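Local coordinates for protein prophenoloxidase b (Marsupenaeus japonicus, PDB 3WKY) that probably oxidises phenols, hydroxylating monophenols and oxidising o-diphenols at a type 3 copper site, and is captured here as the proenzyme, at residues A[500-505]-A[626-631]; A[591-596]-A[646-651]; A[340-345]-A[401-406]. All blocks are in the same frame, centred on the assembly; numbering follows the deposited sequence.

Interaction 1: residues A[500-505]-A[626-631]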
loop_
_atom_site.group_PDB
_atom_site.type_symbol
_atom_site.label_atom_id
_atom_site.label_comp_id
_atom_site.label_asym_id
_atom_site.label_seq_id
_atom_site.Cartn_x
_atom_site.Cartn_y
_atom_site.Cartn_z
ATOM N N ARG A 500 -43.931 10.248 -46.386
ATOM C CA ARG A 500 -43.706 9.168 -45.435
ATOM C C ARG A 500 -42.753 9.687 -44.369
ATOM O O ARG A 500 -41.836 10.459 -44.667
ATOM C CB ARG A 500 -43.048 7.965 -46.108
ATOM C CG ARG A 500 -43.844 7.308 -47.218
ATOM C CD ARG A 500 -43.144 6.035 -47.707
ATOM N NE ARG A 500 -41.713 6.235 -47.937
ATOM C CZ ARG A 500 -41.207 6.875 -48.989
ATOM N NH1 ARG A 500 -42.020 7.384 -49.907
ATOM N NH2 ARG A 500 -39.892 7.013 -49.126
ATOM N N MET A 501 -42.960 9.272 -43.129
ATOM C CA MET A 501 -41.995 9.625 -42.106
ATOM C C MET A 501 -41.815 8.521 -41.079
ATOM O O MET A 501 -42.672 7.641 -40.930
ATOM C CB MET A 501 -42.407 10.917 -41.424
ATOM C CG MET A 501 -43.688 10.793 -40.692
ATOM S SD MET A 501 -43.383 11.237 -38.996
ATOM C CE MET A 501 -44.762 12.330 -38.733
ATOM N N LYS A 502 -40.676 8.567 -40.398
ATOM C CA LYS A 502 -40.420 7.692 -39.260
ATOM C C LYS A 502 -40.369 8.565 -38.002
ATOM O O LYS A 502 -39.650 9.563 -37.961
ATOM C CB LYS A 502 -39.113 6.926 -39.463
ATOM C CG LYS A 502 -38.580 6.258 -38.191
ATOM C CD LYS A 502 -37.630 5.111 -38.526
ATOM C CE LYS A 502 -38.408 3.825 -38.749
ATOM N NZ LYS A 502 -37.521 2.686 -39.118
ATOM N N LEU A 503 -41.180 8.224 -37.005
ATOM C CA LEU A 503 -41.150 8.935 -35.736
ATOM C C LEU A 503 -40.114 8.237 -34.850
ATOM O O LEU A 503 -40.064 7.009 -34.795
ATOM C CB LEU A 503 -42.516 8.911 -35.071
ATOM C CG LEU A 503 -43.498 9.934 -35.657
ATOM C CD1 LEU A 503 -44.895 9.711 -35.104
ATOM C CD2 LEU A 503 -43.010 11.340 -35.334
ATOM N N ARG A 504 -39.280 9.029 -34.185
ATOM C CA ARG A 504 -38.222 8.480 -33.336
ATOM C C ARG A 504 -38.391 9.142 -31.996
ATOM O O ARG A 504 -38.256 10.357 -31.882
ATOM C CB ARG A 504 -36.868 8.845 -33.921
ATOM C CG ARG A 504 -36.664 8.340 -35.333
ATOM C CD ARG A 504 -35.378 8.854 -35.901
ATOM N NE ARG A 504 -35.218 8.456 -37.291
ATOM C CZ ARG A 504 -34.673 7.316 -37.694
ATOM N NH1 ARG A 504 -34.190 6.443 -36.805
ATOM N NH2 ARG A 504 -34.588 7.058 -38.990
ATOM N N ILE A 505 -38.696 8.347 -30.978
ATOM C CA ILE A 505 -39.056 8.893 -29.678
ATOM C C ILE A 505 -38.145 8.299 -28.605
ATOM O O ILE A 505 -38.021 7.081 -28.524
ATOM C CB ILE A 505 -40.512 8.569 -29.358
ATOM C CG1 ILE A 505 -41.395 9.165 -30.473
ATOM C CG2 ILE A 505 -40.891 9.112 -27.997
ATOM C CD1 ILE A 505 -42.863 9.256 -30.153
ATOM N N ILE A 626 -31.555 -4.516 -41.166
ATOM C CA ILE A 626 -32.086 -3.334 -40.497
ATOM C C ILE A 626 -32.601 -2.398 -41.603
ATOM O O ILE A 626 -31.843 -2.003 -42.491
ATOM C CB ILE A 626 -30.988 -2.621 -39.668
ATOM C CG1 ILE A 626 -30.201 -3.625 -38.811
ATOM C CG2 ILE A 626 -31.586 -1.502 -38.805
ATOM C CD1 ILE A 626 -30.835 -3.941 -37.486
ATOM N N PRO A 627 -33.896 -2.056 -41.572
ATOM C CA PRO A 627 -34.483 -1.337 -42.715
ATOM C C PRO A 627 -33.886 0.067 -42.870
ATOM O O PRO A 627 -33.558 0.532 -43.965
ATOM C CB PRO A 627 -35.967 -1.219 -42.334
ATOM C CG PRO A 627 -36.160 -2.080 -41.107
ATOM C CD PRO A 627 -34.825 -2.154 -40.436
ATOM N N ASP A 628 -33.743 0.712 -41.725
ATOM C CA ASP A 628 -33.322 2.096 -41.570
ATOM C C ASP A 628 -31.807 2.230 -41.768
ATOM O O ASP A 628 -31.031 1.548 -41.097
ATOM C CB ASP A 628 -33.728 2.485 -40.146
ATOM C CG ASP A 628 -33.419 3.911 -39.801
ATOM O OD1 ASP A 628 -33.076 4.691 -40.709
ATOM O OD2 ASP A 628 -33.535 4.242 -38.596
ATOM N N PRO A 629 -31.368 3.104 -42.691
ATOM C CA PRO A 629 -29.918 3.247 -42.872
ATOM C C PRO A 629 -29.240 4.077 -41.768
ATOM O O PRO A 629 -28.015 3.996 -41.647
ATOM C CB PRO A 629 -29.805 3.972 -44.213
ATOM C CG PRO A 629 -31.064 4.779 -44.296
ATOM C CD PRO A 629 -32.130 3.946 -43.636
ATOM N N TRP A 630 -30.003 4.836 -40.983
ATOM C CA TRP A 630 -29.412 5.689 -39.946
ATOM C C TRP A 630 -28.847 4.829 -38.818
ATOM O O TRP A 630 -29.329 3.719 -38.580
ATOM C CB TRP A 630 -30.444 6.686 -39.411
ATOM C CG TRP A 630 -30.839 7.697 -40.468
ATOM C CD1 TRP A 630 -32.013 7.735 -41.160
ATOM C CD2 TRP A 630 -30.043 8.792 -40.955
ATOM N NE1 TRP A 630 -32.004 8.793 -42.051
ATOM C CE2 TRP A 630 -30.808 9.457 -41.946
ATOM C CE3 TRP A 630 -28.766 9.279 -40.650
ATOM C CZ2 TRP A 630 -30.328 10.575 -42.640
ATOM C CZ3 TRP A 630 -28.290 10.395 -41.332
ATOM C CH2 TRP A 630 -29.077 11.034 -42.320
ATOM N N PRO A 631 -27.806 5.323 -38.127
ATOM C CA PRO A 631 -27.277 4.502 -37.026
ATOM C C PRO A 631 -28.350 4.265 -35.962
ATOM O O PRO A 631 -29.232 5.113 -35.787
ATOM C CB PRO A 631 -26.159 5.380 -36.450
ATOM C CG PRO A 631 -25.674 6.180 -37.621
ATOM C CD PRO A 631 -26.968 6.510 -38.392
HETATM O O HOH W 1 -35.628 2.162 -37.407
#

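Interaction 2: residues A[591-596]-A[646-651]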
loop_
_atom_site.group_PDB
_atom_site.type_symbol
_atom_site.label_atom_id
_atom_site.label_comp_id
_atom_site.label_asym_id
_atom_site.label_seq_id
_atom_site.Cartn_x
_atom_site.Cartn_y
_atom_site.Cartn_z
ATOM N N HIS A 591 -37.266 13.902 -20.006
ATOM C CA HIS A 591 -37.388 14.401 -21.367
ATOM C C HIS A 591 -38.051 13.333 -22.227
ATOM O O HIS A 591 -37.755 12.148 -22.087
ATOM C CB HIS A 591 -36.014 14.684 -21.973
ATOM C CG HIS A 591 -35.273 15.819 -21.338
ATOM N ND1 HIS A 591 -35.768 17.106 -21.293
ATOM C CD2 HIS A 591 -34.043 15.869 -20.770
ATOM C CE1 HIS A 591 -34.888 17.892 -20.699
ATOM N NE2 HIS A 591 -33.831 17.167 -20.374
ATOM N N PHE A 592 -38.910 13.767 -23.150
ATOM C CA PHE A 592 -39.593 12.879 -24.091
ATOM C C PHE A 592 -39.320 13.511 -25.456
ATOM O O PHE A 592 -40.032 14.418 -25.901
ATOM C CB PHE A 592 -41.087 12.864 -23.737
ATOM C CG PHE A 592 -41.914 11.806 -24.437
ATOM C CD1 PHE A 592 -42.535 12.084 -25.657
ATOM C CD2 PHE A 592 -42.175 10.584 -23.823
ATOM C CE1 PHE A 592 -43.341 11.129 -26.287
ATOM C CE2 PHE A 592 -42.980 9.628 -24.441
ATOM C CZ PHE A 592 -43.567 9.907 -25.676
ATOM N N PHE A 593 -38.247 13.064 -26.098
ATOM C CA PHE A 593 -37.771 13.650 -27.353
ATOM C C PHE A 593 -38.508 13.017 -28.526
ATOM O O PHE A 593 -38.634 11.789 -28.591
ATOM C CB PHE A 593 -36.258 13.393 -27.487
ATOM C CG PHE A 593 -35.672 13.695 -28.868
ATOM C CD1 PHE A 593 -35.732 12.752 -29.901
ATOM C CD2 PHE A 593 -35.000 14.881 -29.099
ATOM C CE1 PHE A 593 -35.174 13.011 -31.146
ATOM C CE2 PHE A 593 -34.434 15.156 -30.345
ATOM C CZ PHE A 593 -34.516 14.214 -31.370
ATOM N N VAL A 594 -38.982 13.846 -29.459
ATOM C CA VAL A 594 -39.712 13.355 -30.629
ATOM C C VAL A 594 -39.107 13.932 -31.905
ATOM O O VAL A 594 -38.972 15.151 -32.032
ATOM C CB VAL A 594 -41.209 13.775 -30.574
ATOM C CG1 VAL A 594 -41.967 13.251 -31.808
ATOM C CG2 VAL A 594 -41.855 13.296 -29.283
ATOM N N MET A 595 -38.751 13.065 -32.852
ATOM C CA MET A 595 -38.282 13.533 -34.151
ATOM C C MET A 595 -39.039 12.886 -35.310
ATOM O O MET A 595 -39.247 11.669 -35.334
ATOM C CB MET A 595 -36.785 13.277 -34.312
ATOM C CG MET A 595 -36.207 13.775 -35.627
ATOM S SD MET A 595 -34.445 13.373 -35.736
ATOM C CE MET A 595 -33.949 14.237 -37.232
ATOM N N ALA A 596 -39.470 13.708 -36.262
ATOM C CA ALA A 596 -40.078 13.195 -37.490
ATOM C C ALA A 596 -39.016 13.212 -38.581
ATOM O O ALA A 596 -38.492 14.271 -38.943
ATOM C CB ALA A 596 -41.287 14.050 -37.898
ATOM N N GLU A 646 -32.503 21.244 -25.305
ATOM C CA GLU A 646 -33.414 22.330 -25.692
ATOM C C GLU A 646 -32.897 23.114 -26.908
ATOM O O GLU A 646 -33.635 23.317 -27.889
ATOM C CB GLU A 646 -33.654 23.270 -24.503
ATOM C CG GLU A 646 -34.444 22.640 -23.348
ATOM C CD GLU A 646 -33.586 21.864 -22.338
ATOM O OE1 GLU A 646 -32.397 21.576 -22.604
ATOM O OE2 GLU A 646 -34.119 21.533 -21.255
ATOM N N ASP A 647 -31.642 23.558 -26.848
ATOM C CA ASP A 647 -31.032 24.288 -27.961
ATOM C C ASP A 647 -30.974 23.432 -29.217
ATOM O O ASP A 647 -31.191 23.920 -30.326
ATOM C CB ASP A 647 -29.616 24.766 -27.616
ATOM C CG ASP A 647 -29.601 25.934 -26.647
ATOM O OD1 ASP A 647 -30.683 26.483 -26.335
ATOM O OD2 ASP A 647 -28.495 26.309 -26.204
ATOM N N PHE A 648 -30.658 22.154 -29.040
ATOM C CA PHE A 648 -30.575 21.221 -30.162
ATOM C C PHE A 648 -31.909 21.107 -30.892
ATOM O O PHE A 648 -31.973 21.221 -32.112
ATOM C CB PHE A 648 -30.148 19.846 -29.637
ATOM C CG PHE A 648 -30.023 18.784 -30.700
ATOM C CD1 PHE A 648 -28.939 18.775 -31.563
ATOM C CD2 PHE A 648 -30.970 17.771 -30.802
ATOM C CE1 PHE A 648 -28.807 17.790 -32.546
ATOM C CE2 PHE A 648 -30.846 16.776 -31.776
ATOM C CZ PHE A 648 -29.760 16.789 -32.647
ATOM N N VAL A 649 -32.977 20.891 -30.137
ATOM C CA VAL A 649 -34.302 20.651 -30.703
ATOM C C VAL A 649 -34.857 21.927 -31.348
ATOM O O VAL A 649 -35.578 21.883 -32.353
ATOM C CB VAL A 649 -35.247 20.124 -29.592
ATOM C CG1 VAL A 649 -36.697 20.268 -29.964
ATOM C CG2 VAL A 649 -34.915 18.662 -29.250
ATOM N N ASP A 650 -34.510 23.067 -30.760
ATOM C CA ASP A 650 -35.019 24.364 -31.235
ATOM C C ASP A 650 -34.498 24.722 -32.626
ATOM O O ASP A 650 -35.110 25.517 -33.350
ATOM C CB ASP A 650 -34.662 25.471 -30.238
ATOM C CG ASP A 650 -35.551 25.462 -29.012
ATOM O OD1 ASP A 650 -36.596 24.773 -29.036
ATOM O OD2 ASP A 650 -35.215 26.162 -28.031
ATOM N N GLU A 651 -33.367 24.136 -32.997
ATOM C CA GLU A 651 -32.774 24.335 -34.317
ATOM C C GLU A 651 -33.559 23.621 -35.429
ATOM O O GLU A 651 -33.440 23.967 -36.605
ATOM C CB GLU A 651 -31.309 23.855 -34.299
ATOM C CG GLU A 651 -30.530 24.055 -35.593
ATOM C CD GLU A 651 -30.256 25.519 -35.908
ATOM O OE1 GLU A 651 -30.457 26.379 -35.020
ATOM O OE2 GLU A 651 -29.831 25.807 -37.048
#

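Interaction 3: residues A[340-345]-A[401-406]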
loop_
_atom_site.group_PDB
_atom_site.type_symbol
_atom_site.label_atom_id
_atom_site.label_comp_id
_atom_site.label_asym_id
_atom_site.label_seq_id
_atom_site.Cartn_x
_atom_site.Cartn_y
_atom_site.Cartn_z
ATOM N N GLU A 340 -18.309 -5.742 -33.320
ATOM C CA GLU A 340 -17.830 -7.092 -33.636
ATOM C C GLU A 340 -16.443 -7.337 -33.043
ATOM O O GLU A 340 -16.108 -8.463 -32.675
ATOM C CB GLU A 340 -17.788 -7.335 -35.151
ATOM C CG GLU A 340 -19.168 -7.290 -35.863
ATOM C CD GLU A 340 -20.002 -8.555 -35.649
ATOM O OE1 GLU A 340 -19.662 -9.385 -34.774
ATOM O OE2 GLU A 340 -21.011 -8.730 -36.365
ATOM N N ALA A 341 -15.630 -6.287 -32.958
ATOM C CA ALA A 341 -14.277 -6.438 -32.414
ATOM C C ALA A 341 -14.302 -6.558 -30.890
ATOM O O ALA A 341 -13.474 -7.264 -30.288
ATOM C CB ALA A 341 -13.397 -5.262 -32.841
ATOM N N LEU A 342 -15.248 -5.865 -30.267
ATOM C CA LEU A 342 -15.303 -5.789 -28.802
ATOM C C LEU A 342 -16.016 -6.963 -28.144
ATOM O O LEU A 342 -15.631 -7.388 -27.049
ATOM C CB LEU A 342 -15.949 -4.462 -28.371
ATOM C CG LEU A 342 -16.100 -4.116 -26.887
ATOM C CD1 LEU A 342 -14.748 -4.235 -26.161
ATOM C CD2 LEU A 342 -16.689 -2.693 -26.724
ATOM N N GLU A 343 -17.059 -7.497 -28.786
ATOM C CA GLU A 343 -17.873 -8.529 -28.124
ATOM C C GLU A 343 -17.108 -9.773 -27.609
ATOM O O GLU A 343 -17.259 -10.115 -26.435
ATOM C CB GLU A 343 -19.163 -8.897 -28.913
ATOM C CG GLU A 343 -20.089 -9.805 -28.085
ATOM C CD GLU A 343 -21.464 -10.064 -28.723
ATOM O OE1 GLU A 343 -21.715 -9.555 -29.841
ATOM O OE2 GLU A 343 -22.289 -10.788 -28.099
ATOM N N ALA A 344 -16.293 -10.455 -28.422
ATOM C CA ALA A 344 -16.126 -10.228 -29.860
ATOM C C ALA A 344 -16.964 -11.234 -30.648
ATOM O O ALA A 344 -17.274 -12.326 -30.156
ATOM C CB ALA A 344 -14.661 -10.358 -30.252
ATOM N N GLY A 345 -17.320 -10.864 -31.878
ATOM C CA GLY A 345 -18.008 -11.773 -32.780
ATOM C C GLY A 345 -17.183 -11.908 -34.042
ATOM O O GLY A 345 -16.109 -12.491 -34.028
ATOM N N ASP A 401 -20.137 0.203 -22.607
ATOM C CA ASP A 401 -20.823 1.332 -23.242
ATOM C C ASP A 401 -19.876 2.530 -23.372
ATOM O O ASP A 401 -19.973 3.318 -24.324
ATOM C CB ASP A 401 -22.070 1.727 -22.459
ATOM C CG ASP A 401 -22.985 2.643 -23.254
ATOM O OD1 ASP A 401 -23.529 2.187 -24.284
ATOM O OD2 ASP A 401 -23.157 3.814 -22.867
ATOM N N ASN A 402 -18.974 2.679 -22.405
ATOM C CA ASN A 402 -17.955 3.727 -22.474
ATOM C C ASN A 402 -17.049 3.573 -23.688
ATOM O O ASN A 402 -16.639 4.572 -24.282
ATOM C CB ASN A 402 -17.082 3.744 -21.194
ATOM C CG ASN A 402 -17.765 4.421 -20.023
ATOM O OD1 ASN A 402 -18.809 5.074 -20.176
ATOM N ND2 ASN A 402 -17.157 4.292 -18.833
ATOM N N VAL A 403 -16.699 2.335 -24.038
ATOM C CA VAL A 403 -15.885 2.102 -25.226
ATOM C C VAL A 403 -16.673 2.549 -26.456
ATOM O O VAL A 403 -16.151 3.247 -27.336
ATOM C CB VAL A 403 -15.518 0.622 -25.396
ATOM C CG1 VAL A 403 -14.626 0.423 -26.634
ATOM C CG2 VAL A 403 -14.794 0.089 -24.133
ATOM N N PHE A 404 -17.928 2.135 -26.517
ATOM C CA PHE A 404 -18.768 2.520 -27.663
ATOM C C PHE A 404 -18.948 4.037 -27.765
ATOM O O PHE A 404 -18.891 4.599 -28.861
ATOM C CB PHE A 404 -20.121 1.803 -27.598
ATOM C CG PHE A 404 -20.046 0.325 -27.932
ATOM C CD1 PHE A 404 -19.424 -0.108 -29.095
ATOM C CD2 PHE A 404 -20.589 -0.632 -27.073
ATOM C CE1 PHE A 404 -19.355 -1.470 -29.414
ATOM C CE2 PHE A 404 -20.524 -1.992 -27.389
ATOM C CZ PHE A 404 -19.900 -2.409 -28.564
ATOM N N HIS A 405 -19.148 4.701 -26.628
ATOM C CA HIS A 405 -19.321 6.165 -26.607
ATOM C C HIS A 405 -18.004 6.838 -26.995
ATOM O O HIS A 405 -18.000 7.867 -27.675
ATOM C CB HIS A 405 -19.795 6.633 -25.219
ATOM C CG HIS A 405 -19.948 8.118 -25.090
ATOM N ND1 HIS A 405 -20.890 8.832 -25.800
ATOM C CD2 HIS A 405 -19.289 9.022 -24.326
ATOM C CE1 HIS A 405 -20.800 10.113 -25.484
ATOM N NE2 HIS A 405 -19.842 10.253 -24.585
ATOM N N ARG A 406 -16.880 6.258 -26.571
ATOM C CA ARG A 406 -15.576 6.756 -27.007
ATOM C C ARG A 406 -15.530 6.787 -28.527
ATOM O O ARG A 406 -15.082 7.771 -29.132
ATOM C CB ARG A 406 -14.445 5.861 -26.497
ATOM C CG ARG A 406 -13.036 6.392 -26.811
ATOM C CD ARG A 406 -11.982 5.308 -26.509
ATOM N NE ARG A 406 -10.610 5.806 -26.641
ATOM C CZ ARG A 406 -9.810 6.078 -25.610
ATOM N NH1 ARG A 406 -10.232 5.904 -24.358
ATOM N NH2 ARG A 406 -8.580 6.523 -25.833
#

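Interaction 1: residues A[500-505]-A[626-631]
Asp-628 faces Arg-504, and the hydrogen bonds between 626-631 and strand residues 500-505 all end on its carboxylate. CG of Asp-628 stands anti to its own backbone N (chi1 -178°), which carries the carboxylate across to the strand. There the guanidinium grips it end-on with two nitrogens, both directed at one oxygen: Arg-504 NH1 lies 2.9 Å from Asp-628 OD2, on its syn side, and Arg-504 NH2 lies 3.0 Å from the same OD2, approaching from above the carboxylate plane. A third, weak bond joins Arg-504 NH2 to Asp-628 OD1 at 3.3 Å. The two flat groups are twisted 42° against each other, so this is a salt bridge without a coplanar pairing of both oxygens. Asp-628 OD2 also accepts a hydrogen bond from a water 3.2 Å away, and that water accepts from Lys-502 NZ at 2.6 Å. The bent Lys-502 chain meanwhile lays its CD over one face of the guanidinium, toward its rim. Asp-628 OD1 accepts from Trp-630 N at 3.1 Å and 162°, met from above the carboxylate plane, in an Asx turn that fixes the loop around the acid.

Trp-630 comes next; its CD1 sits 3.4 Å from Arg-504 NH2, obliquely placed. Backbone carbonyls of Asp-628 and Trp-630 are held by Arg-217, and Leu-684 of a neighbouring subunit packs on Trp-630. Replacing Asp-628 by an alanine is likely to leave the Arg-504 charge without its mate, the bridging water without one acceptor and the Asx turn undone.

Three donors converging on OD2, two of them nitrogens of one guanidinium cation and the third a water bridged to a lysine, would be expected to stabilise the anionic carboxylate, joining a loop to the sheet electrostatically.

Interaction 2: residues A[591-596]-A[646-651]
Glu-646, whose side chain meets His-591, receives on its carbonyl O the backbone N of Asp-650 at 3.0 Å, the regular i to i+4 bond of the helix that presents this face to strand 591-596. Across the contact itself no hydrogen bond forms. The Glu-646 chain bends at chi2, bringing OE2 within 3.8 Å of His-591 CE1, with the imidazole and carboxylate planes almost perpendicular at 86°; this is a contact of the carboxylate with a ring C-H carbon.

Hydrophobic contact does the rest. In Phe-593, CG anti to the backbone N (chi1 168°) carries the ring across, so that CE2 reaches the helix although the CB bond does not point at it; both apolar partners approach this atom. Val-649 CG2 lies 3.7 Å from Phe-593 CE2, and the two side chains run alongside one another in opposite senses; the valine has a second conformer, so this distance holds for the one described. Phe-593 CE2 also meets the edge of the Phe-648 ring, 4.2 Å from Phe-648 CE2.

The axes of the two segments approach to 10.8 Å with their directions 21° apart. The Phe-648 ring also meets the rings of Tyr-520 and His-652, while Phe-592 and Val-594, on the other face of the strand, pack against Val-428 of strand 424-432. A short helix thus covers one face of a sheet whose reverse is buried by a further strand, consistent with the beta-sandwich of the hemocyanin Ig-like domain.

Interaction 3: residues A[340-345]-A[401-406]
Two torsions set up the meeting of Leu-342 with Phe-404: the leucine places CG anti to its backbone N (chi1 -179°), sending the branched end across to helix 401-406, whereas the phenylalanine holds CG beside its own N (chi1 -73°), which puts one face of the ring against the leucine methyl. One methyl, CD2 of Leu-342, makes both contacts. It rests over one face of the Phe-404 ring, 4.0 Å from the centroid and 21° off the ring normal, a CH-pi contact displaced toward the CZ end; CD2 is accordingly closest to Phe-404 CZ, at 3.7 Å. The same methyl also meets Val-403 CG1 tip to tip at 3.7 Å. Adjacent residues of one helix therefore receive a single branch of the other, and no hydrogen bond crosses between the segments.

All three side chains are buried. Leu-304 of helix 294-310 touches both Leu-342 and Val-403, and Phe-222 of helix 218-239 reaches Phe-404. Just past the leucine, the carbonyl O of Glu-343 is hydrogen-bonded to ND1 of His-357, a second-shell bond that would hold the rotation of this copper-pocket histidine.

The Phe-404 side chain stands about 9 Å from the Cu2-O2 cluster. Helices 193-205, 218-239, 356-365 and 391-409 carry the pocket's six histidines, and the contact packs helix 334-343 on the last of them, part of the four-helix bundle characteristic of type 3 copper proteins.

Overall arrangement
Following the chain, interaction 3 comes first: it closes a loop of 55 intervening residues, 24 of them helical and none in strands, within the copper-containing domain, and is complete before the others begin. Interaction 1 opens at 500-505 and interaction 2 at 591-596; the partner 626-631 then closes interaction 1 before 646-651 closes interaction 2, so the two cross rather than nest. Their strands, 501-509 and 588-598, are antiparallel neighbours in one sheet, and Arg-504 N lies 2.9 Å from Met-595 O, a probable hydrogen bond. Together they tie a loop and a short helix to that Ig-like sheet. Interaction 3 touches neither: its nearest atoms are about 11 Å from interaction 1 and about 13 Å from interaction 2.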